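PDB 3UEB: DUF3194 domain-containing protein, which is of unknown function but forms a small alpha-and-beta domain of the UPF0440 family that assembles as two copies. Local coordinates for residues A[8-13]-A[65-70]; A[24-29]-A[97-102]; A[31-36]-A[88-93]. All blocks are in the same frame, centred on the assembly; numbering follows the deposited sequence.

The chain runs strand 6-14, helix 20-41, strands 49-56 and 63-71, then helix 80-104. Contact 1 pairs strand 6-14 with strand 63-71, the central strand of the three-stranded antiparallel sheet. Contacts 2 and 3 both join helices 20-41 and 80-104, so their segments alternate along the chain with those of contact 1. Their centres are about 11 Å apart: contact 3 is buried near the middle of the chain, contact 2 nearer the surface. The centre of contact 1 is about 11 Å from that of contact 3 and about 17 Å from that of contact 2. Ile34 of contact 3 reaches Ile66 and Val68 of contact 1, so sheet and helix pair share one hydrophobic core.

Contact 1 (A[8-13]-A[65-70]); sequences KRVIHI and EIEVYL
Lys8 and Glu67 meet on the face of the sheet that also carries Val10, His12, Glu65 and Tyr69. The lysine chain is bent, and its NZ makes a salt bridge of 2.9 Å to Glu67 OE1, arriving from above the carboxylate plane, 50° out of it. Glu67 CG lies 3.7 Å from Val10 CG2. On the other flank, Lys8 CG touches the edge of the Tyr69 ring at CD1, 3.9 Å away and in the ring plane, while the ring's hydroxyl bonds to Glu71. Farther along, His12 and Glu65 lie side by side and point the same way. The imidazole and carboxylate planes are stacked, 23° apart, with Glu65 OE1 3.3 Å from His12 NE2 and over the ring face, toward its rim.

The opposite face holds Arg9, Ile11, Ile66 and Val68. Ile11 CG1 sits between the backbone N and the carbonyl carbon (chi1 67°), pressed tightly against Ile66 CB at 3.5 Å. The helices cover this side: Ile11 meets Val88 and Tyr92, Ile66 and Val68 meet Ile34, and the Arg9 guanidinium bridges to Asp85.

Two hydrogen-bonded pairs, Arg9 with Val68 and Ile11 with Ile66, hold these antiparallel strands in register; Val68 N to Arg9 O is 2.7 Å. The helix-covered face is thus mainly aliphatic, its one charged chain, Arg9, paired with Asp85, whereas the other face carries the Lys8-Glu67 salt bridge and the stack of His12 on Glu65. The carboxylate over the imidazole may favour a protonated histidine, though Arg55 shares that carboxylate through a long, weak ion pair.

Contact 2 (A[24-29]-A[97-102]); sequences IEIGEL and RKLREI
Ile26 and Lys98 have the nearest CA atoms, 8.0 Å apart, on two helical segments that run roughly antiparallel at 152° with their axes 11.5 Å apart. At that separation the backbones do not meet, and side chains must span the gap.

Lys98 does most of this. Its CB and CG lie against one methyl of Leu29, CD2, and the CG to CD2 distance of 3.3 Å is tighter than usual for two carbons. A bend at chi2 turns the lysine's CD toward Glu25, whose side chain crosses it at about a right angle. Glu25 OE2 comes to 3.0 Å from Lys98 CE, whereas NZ is 4.2 Å from the same oxygen, beyond a salt bridge; a second bend, at chi4 (-50°), sets NZ, which pairs instead with Glu101 OE1 of its own helix, at 3.5 Å.

Beside Lys98 CB, the end of Ile26 makes the apolar contact. Its CD1 lies 4.0 Å from Lys98 CB and 3.9 Å from Leu99 CD2, and more loosely approaches Ile102 CD1. Leu15 and Leu18 of the preceding loop touch both Ile26 and Leu99, thickening this apolar patch. On helix 20-41, Ile24 and Glu28 pack against Phe39 and Ile35 of the second subunit.

This is a splayed antiparallel helix pair within an alpha-and-beta domain, its long aliphatic stems bridging the separation where the pair reaches the surface.

Contact 3 (A[31-36]-A[88-93]); sequences QETIID and VERAYE
Thr33 CG2 lies over the backbone of Ala91, 3.6 Å from its CA and close to its N as well. The methyl gets there because it is anti to the threonine's backbone N, while OG1 (chi1 -68°) stands beside that N and hydrogen-bonds to Leu29 O, one turn earlier in the same helix. The same methyl also touches Arg90 CG, at 3.8 Å, and the alanine's own CB, at 4.1 Å. It is therefore chiefly this methyl, with the hydroxyl occupied within its helix, that Thr33 offers across the interface.

Ile34 approaches Ala91 beside it. Its CG1 rests 3.9 Å from Ala91 CB, which thus has Thr33 and Ile34 as neighbours, and its CD1 reaches on to Val88 CG2 in a looser contact of 4.4 Å. With CG1 anti to the carbonyl carbon and chi2 at 175°, the isoleucine stretches out, and that CD1 also packs on Ile66 and Val68 of the sheet. Val88 in turn touches Arg9 and Ile11 of strand 6-14.

Arg90 contributes only the base of its side chain to the helix contact. Its chain bends at chi2 and chi3, and NE makes a long salt bridge of 3.7 Å with Glu93 OE2, one turn on.

The segments cross at 138° with axes 8.5 Å apart, and CA atoms of Thr33 and Ala91 are 5.5 Å apart. Elsewhere on helix 20-41, Gln31 hydrogen-bonds to Gln31 of the second subunit. Across the interface itself no hydrogen bond forms: small residues bring the backbones near, and the union of the helices rests on methyl and methylene contacts, with Thr33 OG1 bonded to Leu29 O and Arg90 in its long pair with Glu93, each within its own helix.

Contact 1 (A[8-13]-A[65-70])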
loop_
_atom_site.group_PDB
_atom_site.type_symbol
_atom_site.label_atom_id
_atom_site.label_comp_id
_atom_site.label_asym_id
_atom_site.label_seq_id
_atom_site.Cartn_x
_atom_site.Cartn_y
_atom_site.Cartn_z
ATOM N N LYS A 8 -11.272 -5.367 -10.545
ATOM C CA LYS A 8 -10.977 -4.071 -9.964
ATOM C C LYS A 8 -12.010 -3.806 -8.879
ATOM O O LYS A 8 -13.169 -4.215 -8.997
ATOM C CB LYS A 8 -11.054 -2.997 -11.044
ATOM C CG LYS A 8 -9.826 -2.109 -11.122
ATOM C CD LYS A 8 -9.951 -0.868 -10.245
ATOM C CE LYS A 8 -10.989 0.096 -10.811
ATOM N NZ LYS A 8 -10.987 1.408 -10.100
ATOM N N ARG A 9 -11.587 -3.122 -7.822
ATOM C CA ARG A 9 -12.484 -2.817 -6.723
ATOM C C ARG A 9 -12.033 -1.556 -5.996
ATOM O O ARG A 9 -10.853 -1.410 -5.669
ATOM C CB ARG A 9 -12.514 -3.996 -5.750
ATOM C CG ARG A 9 -13.534 -3.869 -4.648
ATOM C CD ARG A 9 -14.937 -3.751 -5.215
ATOM N NE ARG A 9 -15.947 -3.960 -4.182
ATOM C CZ ARG A 9 -16.194 -5.133 -3.609
ATOM N NH1 ARG A 9 -17.131 -5.228 -2.672
ATOM N NH2 ARG A 9 -15.515 -6.213 -3.982
ATOM N N VAL A 10 -12.973 -0.646 -5.757
ATOM C CA VAL A 10 -12.674 0.596 -5.051
ATOM C C VAL A 10 -13.613 0.750 -3.869
ATOM O O VAL A 10 -14.833 0.741 -4.037
ATOM C CB VAL A 10 -12.854 1.826 -5.958
ATOM C CG1 VAL A 10 -12.717 3.101 -5.135
ATOM C CG2 VAL A 10 -11.827 1.803 -7.069
ATOM N N ILE A 11 -13.052 0.890 -2.673
ATOM C CA ILE A 11 -13.878 1.048 -1.488
ATOM C C ILE A 11 -13.562 2.347 -0.752
ATOM O O ILE A 11 -12.401 2.746 -0.622
ATOM C CB ILE A 11 -13.715 -0.156 -0.527
ATOM C CG1 ILE A 11 -12.308 -0.187 0.063
ATOM C CG2 ILE A 11 -13.979 -1.459 -1.285
ATOM C CD1 ILE A 11 -12.067 -1.358 1.003
ATOM N N HIS A 12 -14.617 3.012 -0.294
ATOM C CA HIS A 12 -14.501 4.269 0.431
ATOM C C HIS A 12 -14.840 4.033 1.889
ATOM O O HIS A 12 -15.859 3.425 2.210
ATOM C CB HIS A 12 -15.446 5.309 -0.177
ATOM C CG HIS A 12 -15.018 5.794 -1.528
ATOM N ND1 HIS A 12 -15.759 6.693 -2.266
ATOM C CD2 HIS A 12 -13.909 5.532 -2.259
ATOM C CE1 HIS A 12 -15.122 6.967 -3.392
ATOM N NE2 HIS A 12 -13.996 6.275 -3.412
ATOM N N ILE A 13 -13.982 4.517 2.778
ATOM C CA ILE A 13 -14.193 4.317 4.204
ATOM C C ILE A 13 -14.085 5.594 5.040
ATOM O O ILE A 13 -13.124 6.363 4.913
ATOM C CB ILE A 13 -13.186 3.283 4.755
ATOM C CG1 ILE A 13 -13.316 1.963 3.986
ATOM C CG2 ILE A 13 -13.438 3.045 6.236
ATOM C CD1 ILE A 13 -12.332 0.877 4.431
ATOM N N GLU A 65 -9.456 5.520 1.233
ATOM C CA GLU A 65 -9.912 4.918 -0.000
ATOM C C GLU A 65 -8.937 3.802 -0.311
ATOM O O GLU A 65 -7.724 3.969 -0.196
ATOM C CB GLU A 65 -9.960 5.945 -1.136
ATOM C CG GLU A 65 -10.953 7.081 -0.872
ATOM C CD GLU A 65 -11.377 7.822 -2.133
ATOM O OE1 GLU A 65 -12.236 8.728 -2.032
ATOM O OE2 GLU A 65 -10.858 7.502 -3.227
ATOM N N ILE A 66 -9.477 2.643 -0.664
ATOM C CA ILE A 66 -8.644 1.495 -0.982
ATOM C C ILE A 66 -9.001 1.025 -2.373
ATOM O O ILE A 66 -10.171 0.827 -2.689
ATOM C CB ILE A 66 -8.883 0.335 -0.008
ATOM C CG1 ILE A 66 -8.430 0.724 1.399
ATOM C CG2 ILE A 66 -8.165 -0.906 -0.500
ATOM C CD1 ILE A 66 -6.944 1.006 1.518
ATOM N N GLU A 67 -7.989 0.848 -3.206
ATOM C CA GLU A 67 -8.229 0.401 -4.559
ATOM C C GLU A 67 -7.482 -0.901 -4.789
ATOM O O GLU A 67 -6.279 -0.988 -4.539
ATOM C CB GLU A 67 -7.774 1.472 -5.544
ATOM C CG GLU A 67 -8.173 1.187 -6.976
ATOM C CD GLU A 67 -8.156 2.439 -7.833
ATOM O OE1 GLU A 67 -8.382 2.315 -9.058
ATOM O OE2 GLU A 67 -7.922 3.541 -7.276
ATOM N N VAL A 68 -8.206 -1.914 -5.253
ATOM C CA VAL A 68 -7.611 -3.218 -5.511
ATOM C C VAL A 68 -7.686 -3.579 -6.989
ATOM O O VAL A 68 -8.721 -3.385 -7.633
ATOM C CB VAL A 68 -8.339 -4.343 -4.725
ATOM C CG1 VAL A 68 -7.517 -5.625 -4.776
ATOM C CG2 VAL A 68 -8.589 -3.917 -3.296
ATOM N N TYR A 69 -6.582 -4.085 -7.528
ATOM C CA TYR A 69 -6.540 -4.526 -8.912
ATOM C C TYR A 69 -5.809 -5.860 -8.889
ATOM O O TYR A 69 -4.719 -5.972 -8.332
ATOM C CB TYR A 69 -5.790 -3.541 -9.817
ATOM C CG TYR A 69 -5.595 -4.086 -11.221
ATOM C CD1 TYR A 69 -6.639 -4.079 -12.147
ATOM C CD2 TYR A 69 -4.390 -4.678 -11.599
ATOM C CE1 TYR A 69 -6.485 -4.648 -13.409
ATOM C CE2 TYR A 69 -4.230 -5.252 -12.859
ATOM C CZ TYR A 69 -5.280 -5.233 -13.757
ATOM O OH TYR A 69 -5.129 -5.787 -15.009
ATOM N N LEU A 70 -6.416 -6.876 -9.490
ATOM C CA LEU A 70 -5.822 -8.204 -9.498
ATOM C C LEU A 70 -5.968 -8.844 -10.856
ATOM O O LEU A 70 -7.034 -8.794 -11.463
ATOM C CB LEU A 70 -6.486 -9.089 -8.435
ATOM C CG LEU A 70 -6.035 -10.552 -8.359
ATOM C CD1 LEU A 70 -4.510 -10.621 -8.225
ATOM C CD2 LEU A 70 -6.702 -11.230 -7.165
#

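Contact 2 (A[24-29]-A[97-102])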
loop_
_atom_site.group_PDB
_atom_site.type_symbol
_atom_site.label_atom_id
_atom_site.label_comp_id
_atom_site.label_asym_id
_atom_site.label_seq_id
_atom_site.Cartn_x
_atom_site.Cartn_y
_atom_site.Cartn_z
ATOM N N ILE A 24 -3.736 6.233 9.122
ATOM C CA ILE A 24 -2.632 5.631 8.373
ATOM C C ILE A 24 -2.516 4.163 8.778
ATOM O O ILE A 24 -2.409 3.275 7.930
ATOM C CB ILE A 24 -1.276 6.355 8.678
ATOM C CG1 ILE A 24 -1.127 7.593 7.792
ATOM C CG2 ILE A 24 -0.096 5.414 8.458
ATOM C CD1 ILE A 24 -2.129 8.681 8.079
ATOM N N GLU A 25 -2.542 3.921 10.083
ATOM C CA GLU A 25 -2.448 2.572 10.623
ATOM C C GLU A 25 -3.555 1.672 10.056
ATOM O O GLU A 25 -3.303 0.531 9.664
ATOM C CB GLU A 25 -2.566 2.623 12.146
ATOM C CG GLU A 25 -2.270 1.317 12.849
ATOM C CD GLU A 25 -2.734 1.335 14.294
ATOM O OE1 GLU A 25 -2.549 2.370 14.972
ATOM O OE2 GLU A 25 -3.284 0.314 14.754
ATOM N N ILE A 26 -4.781 2.187 10.028
ATOM C CA ILE A 26 -5.905 1.416 9.517
ATOM C C ILE A 26 -5.790 1.229 8.009
ATOM O O ILE A 26 -6.095 0.160 7.485
ATOM C CB ILE A 26 -7.252 2.101 9.849
ATOM C CG1 ILE A 26 -7.476 2.082 11.363
ATOM C CG2 ILE A 26 -8.399 1.387 9.125
ATOM C CD1 ILE A 26 -7.548 0.685 11.955
ATOM N N GLY A 27 -5.347 2.272 7.318
ATOM C CA GLY A 27 -5.177 2.184 5.882
ATOM C C GLY A 27 -4.205 1.058 5.581
ATOM O O GLY A 27 -4.426 0.260 4.669
ATOM N N GLU A 28 -3.127 0.990 6.359
ATOM C CA GLU A 28 -2.123 -0.050 6.181
ATOM C C GLU A 28 -2.702 -1.423 6.527
ATOM O O GLU A 28 -2.464 -2.402 5.821
ATOM C CB GLU A 28 -0.903 0.233 7.064
ATOM C CG GLU A 28 -0.077 1.430 6.630
ATOM C CD GLU A 28 1.057 1.745 7.597
ATOM O OE1 GLU A 28 1.851 2.662 7.306
ATOM O OE2 GLU A 28 1.154 1.080 8.648
ATOM N N LEU A 29 -3.461 -1.495 7.615
ATOM C CA LEU A 29 -4.062 -2.762 8.030
ATOM C C LEU A 29 -4.984 -3.294 6.930
ATOM O O LEU A 29 -4.959 -4.483 6.590
ATOM C CB LEU A 29 -4.853 -2.570 9.327
ATOM C CG LEU A 29 -5.540 -3.808 9.917
ATOM C CD1 LEU A 29 -4.510 -4.921 10.145
ATOM C CD2 LEU A 29 -6.225 -3.442 11.235
ATOM N N ARG A 97 -12.476 -5.003 13.952
ATOM C CA ARG A 97 -11.961 -5.517 15.218
ATOM C C ARG A 97 -10.946 -4.547 15.797
ATOM O O ARG A 97 -10.898 -4.322 17.007
ATOM C CB ARG A 97 -11.302 -6.879 15.025
ATOM C CG ARG A 97 -12.285 -7.999 14.767
ATOM C CD ARG A 97 -11.570 -9.324 14.693
ATOM N NE ARG A 97 -12.448 -10.380 14.206
ATOM C CZ ARG A 97 -12.022 -11.577 13.821
ATOM N NH1 ARG A 97 -10.725 -11.865 13.872
ATOM N NH2 ARG A 97 -12.888 -12.479 13.373
ATOM N N LYS A 98 -10.136 -3.975 14.917
ATOM C CA LYS A 98 -9.114 -3.019 15.311
ATOM C C LYS A 98 -9.773 -1.758 15.861
ATOM O O LYS A 98 -9.320 -1.194 16.857
ATOM C CB LYS A 98 -8.256 -2.651 14.102
ATOM C CG LYS A 98 -6.771 -2.677 14.366
ATOM C CD LYS A 98 -6.367 -1.777 15.516
ATOM C CE LYS A 98 -4.895 -1.981 15.828
ATOM N NZ LYS A 98 -4.598 -3.438 15.967
ATOM N N LEU A 99 -10.836 -1.310 15.198
ATOM C CA LEU A 99 -11.544 -0.110 15.634
ATOM C C LEU A 99 -12.085 -0.312 17.053
ATOM O O LEU A 99 -11.917 0.549 17.913
ATOM C CB LEU A 99 -12.694 0.231 14.666
ATOM C CG LEU A 99 -12.335 0.464 13.188
ATOM C CD1 LEU A 99 -13.556 0.978 12.420
ATOM C CD2 LEU A 99 -11.209 1.474 13.084
ATOM N N ARG A 100 -12.728 -1.450 17.294
ATOM C CA ARG A 100 -13.259 -1.731 18.618
ATOM C C ARG A 100 -12.112 -1.813 19.617
ATOM O O ARG A 100 -12.229 -1.338 20.745
ATOM C CB ARG A 100 -14.053 -3.042 18.623
ATOM C CG ARG A 100 -15.532 -2.863 18.274
ATOM C CD ARG A 100 -16.357 -4.054 18.748
ATOM N NE ARG A 100 -16.084 -5.265 17.977
ATOM C CZ ARG A 100 -16.533 -5.482 16.746
ATOM N NH1 ARG A 100 -17.283 -4.567 16.140
ATOM N NH2 ARG A 100 -16.236 -6.616 16.122
ATOM N N GLU A 101 -10.999 -2.406 19.194
ATOM C CA GLU A 101 -9.836 -2.530 20.063
ATOM C C GLU A 101 -9.353 -1.143 20.458
ATOM O O GLU A 101 -9.114 -0.863 21.632
ATOM C CB GLU A 101 -8.705 -3.266 19.348
ATOM C CG GLU A 101 -7.473 -3.475 20.210
ATOM C CD GLU A 101 -6.260 -3.883 19.401
ATOM O OE1 GLU A 101 -6.350 -4.888 18.664
ATOM O OE2 GLU A 101 -5.218 -3.200 19.501
ATOM N N ILE A 102 -9.215 -0.274 19.465
ATOM C CA ILE A 102 -8.757 1.080 19.710
ATOM C C ILE A 102 -9.727 1.814 20.631
ATOM O O ILE A 102 -9.321 2.405 21.638
ATOM C CB ILE A 102 -8.610 1.848 18.387
ATOM C CG1 ILE A 102 -7.473 1.224 17.561
ATOM C CG2 ILE A 102 -8.355 3.321 18.661
ATOM C CD1 ILE A 102 -7.268 1.863 16.204
#

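Contact 3 (A[31-36]-A[88-93])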
loop_
_atom_site.group_PDB
_atom_site.type_symbol
_atom_site.label_atom_id
_atom_site.label_comp_id
_atom_site.label_asym_id
_atom_site.label_seq_id
_atom_site.Cartn_x
_atom_site.Cartn_y
_atom_site.Cartn_z
ATOM N N GLN A 31 -5.131 -2.444 3.520
ATOM C CA GLN A 31 -4.386 -2.791 2.318
ATOM C C GLN A 31 -3.627 -4.104 2.434
ATOM O O GLN A 31 -3.677 -4.947 1.536
ATOM C CB GLN A 31 -3.392 -1.684 1.975
ATOM C CG GLN A 31 -2.531 -2.006 0.757
ATOM C CD GLN A 31 -1.153 -1.392 0.842
ATOM O OE1 GLN A 31 -0.530 -1.399 1.901
ATOM N NE2 GLN A 31 -0.659 -0.878 -0.280
ATOM N N GLU A 32 -2.922 -4.273 3.545
ATOM C CA GLU A 32 -2.130 -5.471 3.770
ATOM C C GLU A 32 -2.983 -6.702 4.063
ATOM O O GLU A 32 -2.578 -7.825 3.775
ATOM C CB GLU A 32 -1.108 -5.192 4.880
ATOM C CG GLU A 32 -0.244 -3.977 4.518
ATOM C CD GLU A 32 0.754 -3.582 5.590
ATOM O OE1 GLU A 32 0.652 -4.101 6.724
ATOM O OE2 GLU A 32 1.635 -2.739 5.285
ATOM N N THR A 33 -4.167 -6.500 4.631
ATOM C CA THR A 33 -5.051 -7.632 4.878
ATOM C C THR A 33 -5.438 -8.162 3.493
ATOM O O THR A 33 -5.498 -9.365 3.268
ATOM C CB THR A 33 -6.336 -7.201 5.635
ATOM O OG1 THR A 33 -5.992 -6.797 6.971
ATOM C CG2 THR A 33 -7.343 -8.351 5.692
ATOM N N ILE A 34 -5.686 -7.246 2.566
ATOM C CA ILE A 34 -6.069 -7.617 1.210
ATOM C C ILE A 34 -4.923 -8.307 0.466
ATOM O O ILE A 34 -5.148 -9.288 -0.246
ATOM C CB ILE A 34 -6.542 -6.376 0.424
ATOM C CG1 ILE A 34 -7.831 -5.840 1.058
ATOM C CG2 ILE A 34 -6.769 -6.734 -1.043
ATOM C CD1 ILE A 34 -8.354 -4.550 0.448
ATOM N N ILE A 35 -3.700 -7.806 0.637
ATOM C CA ILE A 35 -2.532 -8.398 -0.018
ATOM C C ILE A 35 -2.308 -9.805 0.534
ATOM O O ILE A 35 -2.097 -10.763 -0.216
ATOM C CB ILE A 35 -1.248 -7.563 0.235
ATOM C CG1 ILE A 35 -1.410 -6.167 -0.357
ATOM C CG2 ILE A 35 -0.032 -8.251 -0.385
ATOM C CD1 ILE A 35 -0.318 -5.197 0.078
ATOM N N ASP A 36 -2.344 -9.923 1.855
ATOM C CA ASP A 36 -2.158 -11.216 2.492
ATOM C C ASP A 36 -3.182 -12.208 1.963
ATOM O O ASP A 36 -2.840 -13.329 1.595
ATOM C CB ASP A 36 -2.309 -11.100 4.015
ATOM C CG ASP A 36 -1.128 -10.406 4.667
ATOM O OD1 ASP A 36 -0.123 -10.164 3.963
ATOM O OD2 ASP A 36 -1.204 -10.110 5.881
ATOM N N VAL A 88 -11.699 -8.257 0.452
ATOM C CA VAL A 88 -12.259 -7.009 0.966
ATOM C C VAL A 88 -13.102 -7.233 2.225
ATOM O O VAL A 88 -12.941 -6.522 3.217
ATOM C CB VAL A 88 -13.112 -6.305 -0.129
ATOM C CG1 VAL A 88 -13.875 -5.093 0.449
ATOM C CG2 VAL A 88 -12.202 -5.855 -1.258
ATOM N N GLU A 89 -14.002 -8.211 2.189
ATOM C CA GLU A 89 -14.830 -8.497 3.359
ATOM C C GLU A 89 -13.929 -8.839 4.551
ATOM O O GLU A 89 -14.176 -8.397 5.671
ATOM C CB GLU A 89 -15.799 -9.650 3.064
ATOM C CG GLU A 89 -16.939 -9.265 2.114
ATOM C CD GLU A 89 -17.874 -8.207 2.698
ATOM O OE1 GLU A 89 -18.184 -7.223 1.986
ATOM O OE2 GLU A 89 -18.305 -8.362 3.864
ATOM N N ARG A 90 -12.880 -9.621 4.307
ATOM C CA ARG A 90 -11.951 -9.978 5.375
ATOM C C ARG A 90 -11.340 -8.704 5.945
ATOM O O ARG A 90 -11.174 -8.580 7.155
ATOM C CB ARG A 90 -10.831 -10.883 4.848
ATOM C CG ARG A 90 -9.787 -11.248 5.900
ATOM C CD ARG A 90 -10.431 -11.974 7.076
ATOM N NE ARG A 90 -11.037 -13.237 6.665
ATOM C CZ ARG A 90 -10.350 -14.344 6.392
ATOM N NH1 ARG A 90 -9.025 -14.346 6.489
ATOM N NH2 ARG A 90 -10.984 -15.451 6.015
ATOM N N ALA A 91 -11.009 -7.762 5.061
ATOM C CA ALA A 91 -10.424 -6.492 5.476
ATOM C C ALA A 91 -11.375 -5.751 6.423
ATOM O O ALA A 91 -10.970 -5.336 7.496
ATOM C CB ALA A 91 -10.110 -5.636 4.256
ATOM N N TYR A 92 -12.635 -5.594 6.028
ATOM C CA TYR A 92 -13.626 -4.924 6.884
ATOM C C TYR A 92 -13.670 -5.565 8.274
ATOM O O TYR A 92 -13.646 -4.874 9.295
ATOM C CB TYR A 92 -15.024 -5.029 6.265
ATOM C CG TYR A 92 -15.207 -4.278 4.966
ATOM C CD1 TYR A 92 -16.060 -4.763 3.981
ATOM C CD2 TYR A 92 -14.548 -3.076 4.728
ATOM C CE1 TYR A 92 -16.254 -4.075 2.784
ATOM C CE2 TYR A 92 -14.734 -2.375 3.532
ATOM C CZ TYR A 92 -15.588 -2.885 2.567
ATOM O OH TYR A 92 -15.762 -2.216 1.379
ATOM N N GLU A 93 -13.748 -6.893 8.297
ATOM C CA GLU A 93 -13.809 -7.649 9.543
ATOM C C GLU A 93 -12.613 -7.378 10.442
ATOM O O GLU A 93 -12.749 -7.219 11.658
ATOM C CB GLU A 93 -13.867 -9.149 9.253
ATOM C CG GLU A 93 -14.146 -9.985 10.489
ATOM C CD GLU A 93 -13.751 -11.445 10.331
ATOM O OE1 GLU A 93 -14.198 -12.264 11.165
ATOM O OE2 GLU A 93 -12.992 -11.775 9.387
#